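Local coordinates for 11S globulin isoform 1 (Cocos nucifera, PDB 5WPW), which serves as a hexameric seed storage protein of coconut, an 11S globulin that acts as a nutrient reservoir and is a potential food allergen, at the interface of chains A and B and the interface of chains A and C. Residues are numbered along the deposited sequence; one frame, centred on the assembly and turned at random. Chains: chain A/B/C, 11S globulin isoform 1.

Contact 1: the interface of chains A and B. Residues chain A 3, 36, 305-308, 344-346, 365; chain B 58, 120, 146-149.
Edge-on to chain B, the A:His308 imidazole has B:Gln148 O and a methyl of B:Leu149, CD2, in its plane, with the carbonyl carbon of A:Pro344 in the same plane but beside ND1; the B:Gln148 amide stands nearly upright to it (87°). Histidine suits the place because it has a nitrogen on each side. A:His308 ND1 accepts the backbone N-H of A:Gln345 at 3.0 Å, which probably leaves A:His308 NE2 protonated to make a weak, bent bond to B:Gln148 O (2.9 Å). A:His308 CE1 packs on B:Leu149 CD2 at 3.7 Å. The long, extended B:Gln148 side chain carries its amide to A:Thr365, which grips both ends: A:Thr365 OG1 donates to a lone pair of B:Gln148 OE1 at 2.6 Å, while B:Gln148 NE2 reaches A:Thr365 O from above the carbonyl plane (3.1 Å, 160° at H). A:His308 N donates to the same hydroxyl and fixes it. The A:Gln345 amide, as modelled, sets OE1 against B:Ala146 O (3.0 Å) and NE2 against B:Gln148 N (2.8 Å); a half-turn about the CG–CD bond, exchanging OE1 and NE2, would plausibly make both pairs hydrogen bonds. Beside them the A:Cys3–A:Cys36 disulfide packs against the B:Leu149 backbone. The site joins neighbouring subunits of the hexamer.

Contact 2: the interface of chains A and B. Residues chain A 298, 301, 350, 374-375, 407, 414; chain B 183, 187, 190-193.
The methyl of B:Ala191 sits at the apolar centre, pressed on the ring of A:Pro301 (CB to A:Pro301 CD, 3.5 Å) and touched by the methyl end of A:Met298; a small residue lets the helix come this close to the strand. To one side A:Val375 puts CG1 over the middle of the B:Phe192 face, 3.3 Å from the ring centroid, a CH-pi contact. It can do so because CG1 lies anti to the carbonyl carbon (chi1 -83°) while CG2 leans on the CD1–CE1 side of the same ring. On the other side the branched tip of A:Leu350 meets its like, CD2 to B:Leu187 CD1 at 3.6 Å, and its CB touches B:Phe183. A:Met298, bent at its thioether, fills in beside B:Leu187. At the rim, A:Arg407 folds back so that its guanidinium, lying over A:Phe414, meets two helix-end carbonyls: NE gives an almost straight bond to B:Ala191 O (2.8 Å, 169° at H), and NH2 a bent one to B:Ala190 O (2.7 Å, 122°). The positive charge probably complements the helix dipole. A water links A:Arg407 N to B:Phe192 O. Helix 185-192 of chain B starts over strand 348-354 of chain A's C-terminal cupin domain and ends over strand 298-304 and A:Val375.

Contact 3: the interface of chains A and C. Residues chain A 240-241, 243-244; chain C 272, 274, 289, 368-371.
A 3-10 turn of chain A, residues 241-243, meets an extended stretch of chain C at C:Met370 (phi -126°, psi 148°) and C:Val371, and A:Gly240, just before the turn, reaches the backbone of C:Val371. In this 11S globulin, a two-cupin protein of the legumin type, A:Gly240 follows the family's Asn-Gly processing site and would begin the basic chain; its nitrogen, probably a charged amino group, donates to C:Val371 O at 2.7 Å and to A:Glu243 OE1 at 2.8 Å. A:Glu243, with CG beside its own N and the chain extended beyond, lays its carboxylate along C:Met370 and C:Val371. A:Glu243 OE1 takes two donors: C:Val371 N comes straight onto its syn lone pair (2.9 Å, 169° at H), whereas A:Gly240 N arrives from above the carboxylate plane. A:Glu243 OE2 holds a water at 2.6 Å that passes the contact on to C:Ala369 O. C:Glu289 OE2, 4.0 Å from A:Glu243 OE2, might raise the acid's pKa, but the two donors probably outweigh it. A glutamate suits two N-H groups and a water at once. At the turn's end C:Asn274 ND2 donates in its amide plane to A:Glu243 O (2.8 Å). A:Thr244 folds its hydroxyl back onto A:Phe241 O, turning its methyl CG2 toward C:Met370.

Contact 4: the interface of chains A and B. Residues chain A 303, 305, 346, 372, 380, 384; chain B 56, 75, 77, 121, 123, 158.
A:Trp303, near the end of strand 298-304, leaves the backbone with CG in the crowded position between N and carbonyl carbon (chi1 70°), which throws the indole across to chain B. Its CB barely touches the B:Met56 methyl, but from CG onward the two side chains reach toward each other, so that B:Met56 CE ends over the face of the five-membered ring, 3.3 Å from its centroid, in a CH-pi contact. The opposite face rests on CB of A:Ser372, whose small side chain lets the ring lie flat against it. At the nitrogen, A:Trp303 NE1 donates to B:Gly121 O at 2.9 Å (149° at H); the oxygen lies in the indole plane, though the N-H meets it from above the carbonyl plane. With phi 77°, B:Gly121 holds a backbone turn that glycine takes easily and presents its carbonyl without a side chain in the way. Farther out, A:Trp303 CZ2 passes B:Met56 CG at 3.9 Å, and A:Trp303 CZ3 at the far end meets B:Leu158 CD2 at 3.8 Å. Tryptophan suits the seam because one residue supplies both a wide apolar plate and a donor. The other B:Leu158 methyl, CD1, takes the A:Met384 methyl CE at 3.8 Å, and A:Met384 CE also meets B:Ala123 CB. A:Ala380, small beside this cluster, packs on B:Val75. Beyond the indole A:Ile305 CD1 butts end-on into B:Pro77 CG at 3.4 Å, tighter than usual van der Waals contact.

Contact 1: the interface of chains A and B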
loop_
_atom_site.group_PDB
_atom_site.type_symbol
_atom_site.label_atom_id
_atom_site.label_comp_id
_atom_site.label_asym_id
_atom_site.label_seq_id
_atom_site.Cartn_x
_atom_site.Cartn_y
_atom_site.Cartn_z
ATOM N N CYS A 3 -31.448 3.581 9.429
ATOM C CA CYS A 3 -30.748 4.606 10.191
ATOM C C CYS A 3 -31.543 5.893 10.325
ATOM O O CYS A 3 -31.032 6.863 10.901
ATOM C CB CYS A 3 -29.369 4.877 9.581
ATOM S SG CYS A 3 -28.134 3.599 9.968
ATOM N N CYS A 36 -29.282 -0.620 12.008
ATOM C CA CYS A 36 -28.622 0.585 11.522
ATOM C C CYS A 36 -27.113 0.462 11.658
ATOM O O CYS A 36 -26.374 0.853 10.755
ATOM C CB CYS A 36 -29.125 1.823 12.264
ATOM S SG CYS A 36 -28.117 3.348 11.991
ATOM N N ILE A 305 -16.766 10.262 13.756
ATOM C CA ILE A 305 -16.563 10.749 12.398
ATOM C C ILE A 305 -16.812 9.649 11.387
ATOM O O ILE A 305 -17.542 9.841 10.404
ATOM C CB ILE A 305 -15.144 11.319 12.242
ATOM C CG1 ILE A 305 -15.032 12.667 12.961
ATOM C CG2 ILE A 305 -14.792 11.467 10.778
ATOM C CD1 ILE A 305 -13.619 13.133 13.086
ATOM N N ASN A 306 -16.211 8.480 11.610
ATOM C CA ASN A 306 -16.123 7.472 10.553
ATOM C C ASN A 306 -16.651 6.116 11.001
ATOM O O ASN A 306 -16.315 5.103 10.386
ATOM C CB ASN A 306 -14.672 7.339 10.059
ATOM C CG ASN A 306 -13.673 7.009 11.162
ATOM O OD1 ASN A 306 -13.949 7.125 12.375
ATOM N ND2 ASN A 306 -12.484 6.608 10.743
ATOM N N ALA A 307 -17.515 6.074 12.017
ATOM C CA ALA A 307 -17.940 4.780 12.548
ATOM C C ALA A 307 -19.167 4.957 13.436
ATOM O O ALA A 307 -19.411 6.042 13.975
ATOM C CB ALA A 307 -16.817 4.113 13.338
ATOM N N HIS A 308 -19.938 3.877 13.570
ATOM C CA HIS A 308 -20.907 3.760 14.649
ATOM C C HIS A 308 -20.179 3.318 15.911
ATOM O O HIS A 308 -19.121 2.682 15.847
ATOM C CB HIS A 308 -22.008 2.737 14.346
ATOM C CG HIS A 308 -22.687 2.913 13.020
ATOM N ND1 HIS A 308 -23.474 4.004 12.719
ATOM C CD2 HIS A 308 -22.733 2.107 11.933
ATOM C CE1 HIS A 308 -23.954 3.878 11.497
ATOM N NE2 HIS A 308 -23.517 2.737 10.997
ATOM N N PRO A 344 -25.119 6.143 16.558
ATOM C CA PRO A 344 -24.813 6.143 15.127
ATOM C C PRO A 344 -23.739 7.149 14.758
ATOM O O PRO A 344 -23.551 8.178 15.409
ATOM C CB PRO A 344 -26.155 6.502 14.482
ATOM C CG PRO A 344 -27.184 6.153 15.518
ATOM C CD PRO A 344 -26.534 6.440 16.823
ATOM N N GLN A 345 -23.036 6.829 13.673
ATOM C CA GLN A 345 -22.023 7.706 13.117
ATOM C C GLN A 345 -22.595 9.111 12.967
ATOM O O GLN A 345 -23.773 9.284 12.621
ATOM C CB GLN A 345 -21.575 7.166 11.743
ATOM C CG GLN A 345 -20.627 8.093 10.987
ATOM C CD GLN A 345 -20.405 7.658 9.532
ATOM O OE1 GLN A 345 -19.398 8.022 8.896
ATOM N NE2 GLN A 345 -21.333 6.893 9.006
ATOM N N ASN A 346 -21.768 10.104 13.291
ATOM C CA ASN A 346 -22.089 11.519 13.091
ATOM C C ASN A 346 -23.021 12.053 14.183
ATOM O O ASN A 346 -23.076 13.268 14.378
ATOM C CB ASN A 346 -22.740 11.785 11.723
ATOM C CG ASN A 346 -21.748 11.954 10.586
ATOM O OD1 ASN A 346 -21.658 11.106 9.696
ATOM N ND2 ASN A 346 -21.062 13.094 10.559
ATOM N N THR A 365 -17.232 0.662 14.423
ATOM C CA THR A 365 -17.326 -0.067 13.151
ATOM C C THR A 365 -16.355 0.474 12.107
ATOM O O THR A 365 -16.715 0.680 10.945
ATOM C CB THR A 365 -18.761 -0.057 12.617
ATOM O OG1 THR A 365 -19.186 1.272 12.296
ATOM C CG2 THR A 365 -19.733 -0.663 13.621
ATOM N N ASN B 58 -22.742 13.404 6.470
ATOM C CA ASN B 58 -22.415 11.978 6.532
ATOM C C ASN B 58 -21.715 11.478 5.277
ATOM O O ASN B 58 -21.222 10.344 5.284
ATOM C CB ASN B 58 -23.684 11.145 6.747
ATOM C CG ASN B 58 -24.650 11.185 5.527
ATOM O OD1 ASN B 58 -24.829 12.231 4.883
ATOM N ND2 ASN B 58 -25.274 10.045 5.218
ATOM N N ASN B 120 -16.415 13.455 4.786
ATOM C CA ASN B 120 -17.551 13.348 5.693
ATOM C C ASN B 120 -17.098 13.571 7.133
ATOM O O ASN B 120 -15.951 13.297 7.495
ATOM C CB ASN B 120 -18.184 11.981 5.580
ATOM C CG ASN B 120 -17.183 10.910 5.817
ATOM O OD1 ASN B 120 -16.179 10.841 5.106
ATOM N ND2 ASN B 120 -17.394 10.109 6.855
ATOM N N ALA B 146 -17.631 5.557 3.103
ATOM C CA ALA B 146 -17.429 6.420 4.276
ATOM C C ALA B 146 -18.736 6.646 5.038
ATOM O O ALA B 146 -18.730 6.792 6.274
ATOM C CB ALA B 146 -16.813 7.749 3.842
ATOM N N ASN B 147 -19.856 6.657 4.336
ATOM C CA ASN B 147 -21.164 6.930 4.921
ATOM C C ASN B 147 -21.767 5.623 5.411
ATOM O O ASN B 147 -22.208 4.803 4.608
ATOM C CB ASN B 147 -22.075 7.573 3.884
ATOM C CG ASN B 147 -23.540 7.583 4.331
ATOM O OD1 ASN B 147 -23.834 7.754 5.514
ATOM N ND2 ASN B 147 -24.456 7.420 3.389
ATOM N N GLN B 148 -21.786 5.412 6.718
ATOM C CA GLN B 148 -22.380 4.206 7.272
ATOM C C GLN B 148 -23.817 4.421 7.744
ATOM O O GLN B 148 -24.394 3.512 8.340
ATOM C CB GLN B 148 -21.517 3.665 8.414
ATOM C CG GLN B 148 -20.027 3.506 8.069
ATOM C CD GLN B 148 -19.265 2.689 9.112
ATOM O OE1 GLN B 148 -19.866 1.954 9.884
ATOM N NE2 GLN B 148 -17.941 2.816 9.124
ATOM N N LEU B 149 -24.408 5.594 7.486
ATOM C CA LEU B 149 -25.841 5.790 7.714
ATOM C C LEU B 149 -26.648 5.360 6.498
ATOM O O LEU B 149 -26.209 4.492 5.735
ATOM C CB LEU B 149 -26.136 7.244 8.076
ATOM C CG LEU B 149 -25.386 7.809 9.275
ATOM C CD1 LEU B 149 -25.661 9.283 9.452
ATOM C CD2 LEU B 149 -25.732 7.027 10.557
#

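Contact 2: the interface of chains A and B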
loop_
_atom_site.group_PDB
_atom_site.type_symbol
_atom_site.label_atom_id
_atom_site.label_comp_id
_atom_site.label_asym_id
_atom_site.label_seq_id
_atom_site.Cartn_x
_atom_site.Cartn_y
_atom_site.Cartn_z
ATOM N N MET A 298 -17.186 14.184 32.998
ATOM C CA MET A 298 -17.843 14.274 31.708
ATOM C C MET A 298 -16.897 13.849 30.600
ATOM O O MET A 298 -15.687 14.093 30.671
ATOM C CB MET A 298 -18.306 15.701 31.439
ATOM C CG MET A 298 -19.510 16.119 32.234
ATOM S SD MET A 298 -20.414 17.362 31.319
ATOM C CE MET A 298 -20.211 16.690 29.665
ATOM N N PRO A 301 -18.775 16.716 24.701
ATOM C CA PRO A 301 -19.643 16.466 23.541
ATOM C C PRO A 301 -18.814 16.209 22.292
ATOM O O PRO A 301 -17.829 16.895 22.025
ATOM C CB PRO A 301 -20.460 17.760 23.417
ATOM C CG PRO A 301 -20.437 18.349 24.773
ATOM C CD PRO A 301 -19.132 17.964 25.399
ATOM N N LEU A 350 -22.894 13.022 24.514
ATOM C CA LEU A 350 -22.410 13.634 25.737
ATOM C C LEU A 350 -22.678 12.639 26.860
ATOM O O LEU A 350 -23.746 12.019 26.878
ATOM C CB LEU A 350 -23.159 14.956 25.949
ATOM C CG LEU A 350 -23.101 15.816 27.190
ATOM C CD1 LEU A 350 -23.462 17.248 26.774
ATOM C CD2 LEU A 350 -24.059 15.290 28.249
ATOM N N ILE A 374 -16.679 18.875 20.276
ATOM C CA ILE A 374 -17.309 20.165 19.998
ATOM C C ILE A 374 -16.617 21.289 20.749
ATOM O O ILE A 374 -16.369 22.346 20.172
ATOM C CB ILE A 374 -18.814 20.093 20.334
ATOM C CG1 ILE A 374 -19.480 19.014 19.487
ATOM C CG2 ILE A 374 -19.508 21.404 20.041
ATOM C CD1 ILE A 374 -20.976 18.882 19.687
ATOM N N VAL A 375 -16.300 21.060 22.027
ATOM C CA VAL A 375 -15.520 21.959 22.867
ATOM C C VAL A 375 -14.296 21.219 23.379
ATOM O O VAL A 375 -14.298 19.990 23.505
ATOM C CB VAL A 375 -16.341 22.504 24.054
ATOM C CG1 VAL A 375 -17.170 23.687 23.602
ATOM C CG2 VAL A 375 -17.214 21.402 24.645
ATOM N N ARG A 407 -13.084 25.883 28.035
ATOM C CA ARG A 407 -12.547 24.525 28.084
ATOM C C ARG A 407 -11.419 24.303 27.086
ATOM O O ARG A 407 -11.008 23.152 26.871
ATOM C CB ARG A 407 -13.650 23.509 27.800
ATOM C CG ARG A 407 -14.739 23.492 28.818
ATOM C CD ARG A 407 -14.361 22.616 29.958
ATOM N NE ARG A 407 -15.542 21.955 30.469
ATOM C CZ ARG A 407 -15.675 21.550 31.720
ATOM N NH1 ARG A 407 -14.688 21.742 32.576
ATOM N NH2 ARG A 407 -16.788 20.942 32.111
ATOM N N PHE A 414 -13.598 15.951 30.910
ATOM C CA PHE A 414 -13.843 17.243 31.532
ATOM C C PHE A 414 -14.091 17.028 33.021
ATOM O O PHE A 414 -15.062 16.364 33.401
ATOM C CB PHE A 414 -15.051 17.918 30.885
ATOM C CG PHE A 414 -14.771 18.542 29.552
ATOM C CD1 PHE A 414 -13.485 18.570 29.022
ATOM C CD2 PHE A 414 -15.799 19.104 28.820
ATOM C CE1 PHE A 414 -13.248 19.150 27.782
ATOM C CE2 PHE A 414 -15.566 19.690 27.578
ATOM C CZ PHE A 414 -14.295 19.717 27.062
ATOM N N PHE B 183 -29.181 18.745 22.994
ATOM C CA PHE B 183 -28.655 18.567 24.332
ATOM C C PHE B 183 -29.477 19.362 25.335
ATOM O O PHE B 183 -30.056 20.401 25.008
ATOM C CB PHE B 183 -27.200 19.009 24.400
ATOM C CG PHE B 183 -26.272 18.112 23.662
ATOM C CD1 PHE B 183 -26.255 16.758 23.922
ATOM C CD2 PHE B 183 -25.447 18.619 22.673
ATOM C CE1 PHE B 183 -25.395 15.922 23.227
ATOM C CE2 PHE B 183 -24.594 17.793 21.983
ATOM C CZ PHE B 183 -24.567 16.443 22.263
ATOM N N LEU B 187 -26.599 20.317 30.931
ATOM C CA LEU B 187 -25.386 19.565 30.622
ATOM C C LEU B 187 -24.515 20.318 29.624
ATOM O O LEU B 187 -23.284 20.306 29.731
ATOM C CB LEU B 187 -25.735 18.168 30.108
ATOM C CG LEU B 187 -25.485 17.011 31.098
ATOM C CD1 LEU B 187 -24.008 16.833 31.452
ATOM C CD2 LEU B 187 -26.307 17.180 32.374
ATOM N N ALA B 190 -22.645 22.737 31.584
ATOM C CA ALA B 190 -21.573 22.009 32.255
ATOM C C ALA B 190 -20.472 21.632 31.273
ATOM O O ALA B 190 -19.287 21.871 31.533
ATOM C CB ALA B 190 -22.132 20.764 32.943
ATOM N N ALA B 191 -20.845 21.051 30.130
ATOM C CA ALA B 191 -19.841 20.678 29.136
ATOM C C ALA B 191 -19.011 21.887 28.709
ATOM O O ALA B 191 -17.774 21.851 28.731
ATOM C CB ALA B 191 -20.526 20.020 27.932
ATOM N N PHE B 192 -19.671 22.986 28.357
ATOM C CA PHE B 192 -18.939 24.147 27.866
ATOM C C PHE B 192 -18.305 24.969 28.983
ATOM O O PHE B 192 -17.458 25.817 28.693
ATOM C CB PHE B 192 -19.859 25.028 27.016
ATOM C CG PHE B 192 -20.136 24.462 25.624
ATOM C CD1 PHE B 192 -20.411 23.115 25.444
ATOM C CD2 PHE B 192 -20.102 25.275 24.512
ATOM C CE1 PHE B 192 -20.654 22.589 24.176
ATOM C CE2 PHE B 192 -20.349 24.752 23.230
ATOM C CZ PHE B 192 -20.625 23.407 23.073
ATOM N N GLY B 193 -18.649 24.713 30.240
ATOM C CA GLY B 193 -18.083 25.490 31.333
ATOM C C GLY B 193 -18.584 26.919 31.383
ATOM O O GLY B 193 -17.821 27.827 31.722
HETATM O O HOH W 1 -15.386 26.153 26.385
#

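Contact 3: the interface of chains A and C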
loop_
_atom_site.group_PDB
_atom_site.type_symbol
_atom_site.label_atom_id
_atom_site.label_comp_id
_atom_site.label_asym_id
_atom_site.label_seq_id
_atom_site.Cartn_x
_atom_site.Cartn_y
_atom_site.Cartn_z
ATOM N N GLY A 240 10.585 -19.394 9.450
ATOM C CA GLY A 240 10.176 -18.940 8.137
ATOM C C GLY A 240 8.920 -18.096 8.140
ATOM O O GLY A 240 8.676 -17.293 9.057
ATOM N N PHE A 241 8.119 -18.287 7.093
ATOM C CA PHE A 241 6.880 -17.537 6.937
ATOM C C PHE A 241 5.993 -17.625 8.173
ATOM O O PHE A 241 5.243 -16.688 8.467
ATOM C CB PHE A 241 6.125 -18.050 5.714
ATOM C CG PHE A 241 6.680 -17.562 4.405
ATOM C CD1 PHE A 241 8.013 -17.783 4.068
ATOM C CD2 PHE A 241 5.865 -16.904 3.499
ATOM C CE1 PHE A 241 8.516 -17.335 2.856
ATOM C CE2 PHE A 241 6.362 -16.456 2.285
ATOM C CZ PHE A 241 7.690 -16.674 1.963
ATOM N N GLU A 243 6.682 -17.138 11.034
ATOM C CA GLU A 243 7.011 -16.061 11.956
ATOM C C GLU A 243 6.331 -14.749 11.590
ATOM O O GLU A 243 6.455 -13.769 12.343
ATOM C CB GLU A 243 8.518 -15.851 11.996
ATOM C CG GLU A 243 9.289 -17.091 12.384
ATOM C CD GLU A 243 10.771 -16.914 12.178
ATOM O OE1 GLU A 243 11.242 -17.157 11.043
ATOM O OE2 GLU A 243 11.450 -16.502 13.141
ATOM N N THR A 244 5.616 -14.714 10.458
ATOM C CA THR A 244 4.966 -13.499 10.008
ATOM C C THR A 244 3.458 -13.670 10.219
ATOM O O THR A 244 2.973 -13.438 11.338
ATOM C CB THR A 244 5.365 -13.182 8.566
ATOM O OG1 THR A 244 4.868 -14.196 7.683
ATOM C CG2 THR A 244 6.883 -13.106 8.467
ATOM N N THR C 272 8.481 -14.150 19.153
ATOM C CA THR C 272 8.919 -13.235 18.109
ATOM C C THR C 272 8.142 -11.924 18.172
ATOM O O THR C 272 6.967 -11.881 18.540
ATOM C CB THR C 272 8.777 -13.867 16.716
ATOM O OG1 THR C 272 7.451 -13.655 16.209
ATOM C CG2 THR C 272 9.057 -15.354 16.775
ATOM N N ASN C 274 7.519 -8.545 15.735
ATOM C CA ASN C 274 7.685 -7.843 14.460
ATOM C C ASN C 274 6.417 -7.030 14.230
ATOM O O ASN C 274 5.552 -6.956 15.111
ATOM C CB ASN C 274 7.974 -8.844 13.334
ATOM C CG ASN C 274 6.924 -9.941 13.245
ATOM O OD1 ASN C 274 5.735 -9.700 13.459
ATOM N ND2 ASN C 274 7.368 -11.165 12.945
ATOM N N GLU C 289 13.334 -11.078 19.340
ATOM C CA GLU C 289 13.037 -12.466 19.651
ATOM C C GLU C 289 13.489 -12.736 21.081
ATOM O O GLU C 289 14.614 -12.390 21.432
ATOM C CB GLU C 289 13.765 -13.389 18.678
ATOM C CG GLU C 289 13.300 -14.799 18.639
ATOM C CD GLU C 289 13.978 -15.578 17.541
ATOM O OE1 GLU C 289 15.224 -15.710 17.587
ATOM O OE2 GLU C 289 13.272 -16.034 16.616
ATOM N N ARG C 368 9.893 -8.112 10.281
ATOM C CA ARG C 368 9.475 -9.440 9.868
ATOM C C ARG C 368 10.694 -10.290 9.518
ATOM O O ARG C 368 10.760 -10.953 8.476
ATOM C CB ARG C 368 8.476 -9.359 8.710
ATOM C CG ARG C 368 7.031 -9.068 9.158
ATOM C CD ARG C 368 6.178 -8.446 8.021
ATOM N NE ARG C 368 4.764 -8.314 8.383
ATOM C CZ ARG C 368 4.009 -7.248 8.098
ATOM N NH1 ARG C 368 4.533 -6.213 7.445
ATOM N NH2 ARG C 368 2.732 -7.205 8.472
ATOM N N ALA C 369 11.677 -10.253 10.421
ATOM C CA ALA C 369 12.877 -11.050 10.249
ATOM C C ALA C 369 12.515 -12.529 10.318
ATOM O O ALA C 369 11.731 -12.949 11.170
ATOM C CB ALA C 369 13.902 -10.677 11.322
ATOM N N MET C 370 13.065 -13.314 9.393
ATOM C CA MET C 370 12.716 -14.717 9.219
ATOM C C MET C 370 13.972 -15.579 9.264
ATOM O O MET C 370 15.050 -15.145 8.852
ATOM C CB MET C 370 11.993 -14.941 7.880
ATOM C CG MET C 370 10.605 -14.316 7.808
ATOM S SD MET C 370 9.746 -14.847 6.323
ATOM C CE MET C 370 10.885 -14.285 5.059
ATOM N N VAL C 371 13.827 -16.798 9.766
ATOM C CA VAL C 371 14.887 -17.788 9.673
ATOM C C VAL C 371 14.378 -18.953 8.836
ATOM O O VAL C 371 13.174 -19.177 8.685
ATOM C CB VAL C 371 15.391 -18.278 11.050
ATOM C CG1 VAL C 371 15.748 -17.091 11.949
ATOM C CG2 VAL C 371 14.362 -19.179 11.746
HETATM O O HOH W 2 13.412 -14.758 13.125
#

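Contact 4: the interface of chains A and B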
loop_
_atom_site.group_PDB
_atom_site.type_symbol
_atom_site.label_atom_id
_atom_site.label_comp_id
_atom_site.label_asym_id
_atom_site.label_seq_id
_atom_site.Cartn_x
_atom_site.Cartn_y
_atom_site.Cartn_z
ATOM N N TRP A 303 -18.902 13.911 18.188
ATOM C CA TRP A 303 -19.511 12.950 17.289
ATOM C C TRP A 303 -18.463 11.992 16.729
ATOM O O TRP A 303 -17.274 12.319 16.634
ATOM C CB TRP A 303 -20.274 13.666 16.163
ATOM C CG TRP A 303 -19.440 14.379 15.151
ATOM C CD1 TRP A 303 -18.914 13.856 13.976
ATOM C CD2 TRP A 303 -19.084 15.745 15.179
ATOM N NE1 TRP A 303 -18.243 14.839 13.295
ATOM C CE2 TRP A 303 -18.335 16.012 14.007
ATOM C CE3 TRP A 303 -19.322 16.788 16.088
ATOM C CZ2 TRP A 303 -17.814 17.282 13.724
ATOM C CZ3 TRP A 303 -18.821 18.048 15.795
ATOM C CH2 TRP A 303 -18.062 18.284 14.631
ATOM N N ILE A 305 -16.766 10.262 13.756
ATOM C CA ILE A 305 -16.563 10.749 12.398
ATOM C C ILE A 305 -16.812 9.649 11.387
ATOM O O ILE A 305 -17.542 9.841 10.404
ATOM C CB ILE A 305 -15.144 11.319 12.242
ATOM C CG1 ILE A 305 -15.032 12.667 12.961
ATOM C CG2 ILE A 305 -14.792 11.467 10.778
ATOM C CD1 ILE A 305 -13.619 13.133 13.086
ATOM N N ASN A 346 -21.768 10.104 13.291
ATOM C CA ASN A 346 -22.089 11.519 13.091
ATOM C C ASN A 346 -23.021 12.053 14.183
ATOM O O ASN A 346 -23.076 13.268 14.378
ATOM C CB ASN A 346 -22.740 11.785 11.723
ATOM C CG ASN A 346 -21.748 11.954 10.586
ATOM O OD1 ASN A 346 -21.658 11.106 9.696
ATOM N ND2 ASN A 346 -21.062 13.094 10.559
ATOM N N SER A 372 -14.781 13.638 16.796
ATOM C CA SER A 372 -14.613 15.088 16.751
ATOM C C SER A 372 -15.287 15.700 17.977
ATOM O O SER A 372 -16.513 15.621 18.106
ATOM C CB SER A 372 -15.244 15.649 15.485
ATOM O OG SER A 372 -15.050 17.033 15.417
ATOM N N ALA A 380 -13.974 21.222 17.312
ATOM C CA ALA A 380 -14.458 21.953 16.153
ATOM C C ALA A 380 -14.564 23.445 16.443
ATOM O O ALA A 380 -14.160 24.281 15.621
ATOM C CB ALA A 380 -15.817 21.397 15.741
ATOM N N MET A 384 -12.412 27.366 14.956
ATOM C CA MET A 384 -13.150 28.332 14.160
ATOM C C MET A 384 -12.837 29.755 14.607
ATOM O O MET A 384 -12.632 30.011 15.801
ATOM C CB MET A 384 -14.655 28.076 14.279
ATOM C CG MET A 384 -15.144 27.003 13.289
ATOM S SD MET A 384 -16.867 26.626 13.591
ATOM C CE MET A 384 -16.804 24.872 13.088
ATOM N N MET B 56 -21.615 19.650 9.208
ATOM C CA MET B 56 -20.903 18.486 8.706
ATOM C C MET B 56 -21.915 17.509 8.134
ATOM O O MET B 56 -23.086 17.499 8.527
ATOM C CB MET B 56 -20.007 17.849 9.764
ATOM C CG MET B 56 -20.667 17.410 11.023
ATOM S SD MET B 56 -21.177 15.679 10.897
ATOM C CE MET B 56 -21.637 15.392 12.612
ATOM N N VAL B 75 -12.424 22.306 9.438
ATOM C CA VAL B 75 -11.820 22.009 10.732
ATOM C C VAL B 75 -11.404 20.544 10.760
ATOM O O VAL B 75 -12.244 19.644 10.627
ATOM C CB VAL B 75 -12.775 22.337 11.882
ATOM C CG1 VAL B 75 -12.129 21.953 13.199
ATOM C CG2 VAL B 75 -13.144 23.823 11.854
ATOM N N PRO B 77 -10.213 17.713 13.090
ATOM C CA PRO B 77 -10.140 17.454 14.534
ATOM C C PRO B 77 -8.803 16.869 14.973
ATOM O O PRO B 77 -8.282 15.922 14.378
ATOM C CB PRO B 77 -11.280 16.455 14.770
ATOM C CG PRO B 77 -11.630 15.921 13.427
ATOM C CD PRO B 77 -11.340 17.013 12.456
ATOM N N GLY B 121 -18.006 14.086 7.953
ATOM C CA GLY B 121 -17.746 14.210 9.367
ATOM C C GLY B 121 -16.853 15.355 9.792
ATOM O O GLY B 121 -16.577 15.472 10.992
ATOM N N ALA B 123 -16.325 19.492 10.122
ATOM C CA ALA B 123 -17.017 20.779 10.098
ATOM C C ALA B 123 -16.439 21.726 9.047
ATOM O O ALA B 123 -15.217 21.890 8.921
ATOM C CB ALA B 123 -16.959 21.439 11.476
ATOM N N LEU B 158 -23.842 22.707 13.098
ATOM C CA LEU B 158 -23.252 23.058 14.383
ATOM C C LEU B 158 -23.882 24.325 14.955
ATOM O O LEU B 158 -23.840 24.546 16.170
ATOM C CB LEU B 158 -21.735 23.250 14.242
ATOM C CG LEU B 158 -20.803 22.042 14.069
ATOM C CD1 LEU B 158 -19.354 22.436 14.378
ATOM C CD2 LEU B 158 -21.241 20.882 14.916
#

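Contacts 1, 4 and 2 form one seam between chains A and B: the C-alpha centres of contacts 1 and 4 lie about 13 Å apart, those of 4 and 2 about 15 Å, and those of 1 and 2 about 22 Å. A:Ile305 and A:Asn346 belong to 1 and 4, strand 298-304 serves 2 and 4, and strand 371-373 serves 3 and 4. This seam lacks two-fold symmetry, as expected of head-to-tail neighbours in a trimer. Contact 3, 38 to 47 Å from the others between C-alpha centres, lies on a two-fold interface, probably where two trimers stack. Largely separate surfaces thus build the hexamer.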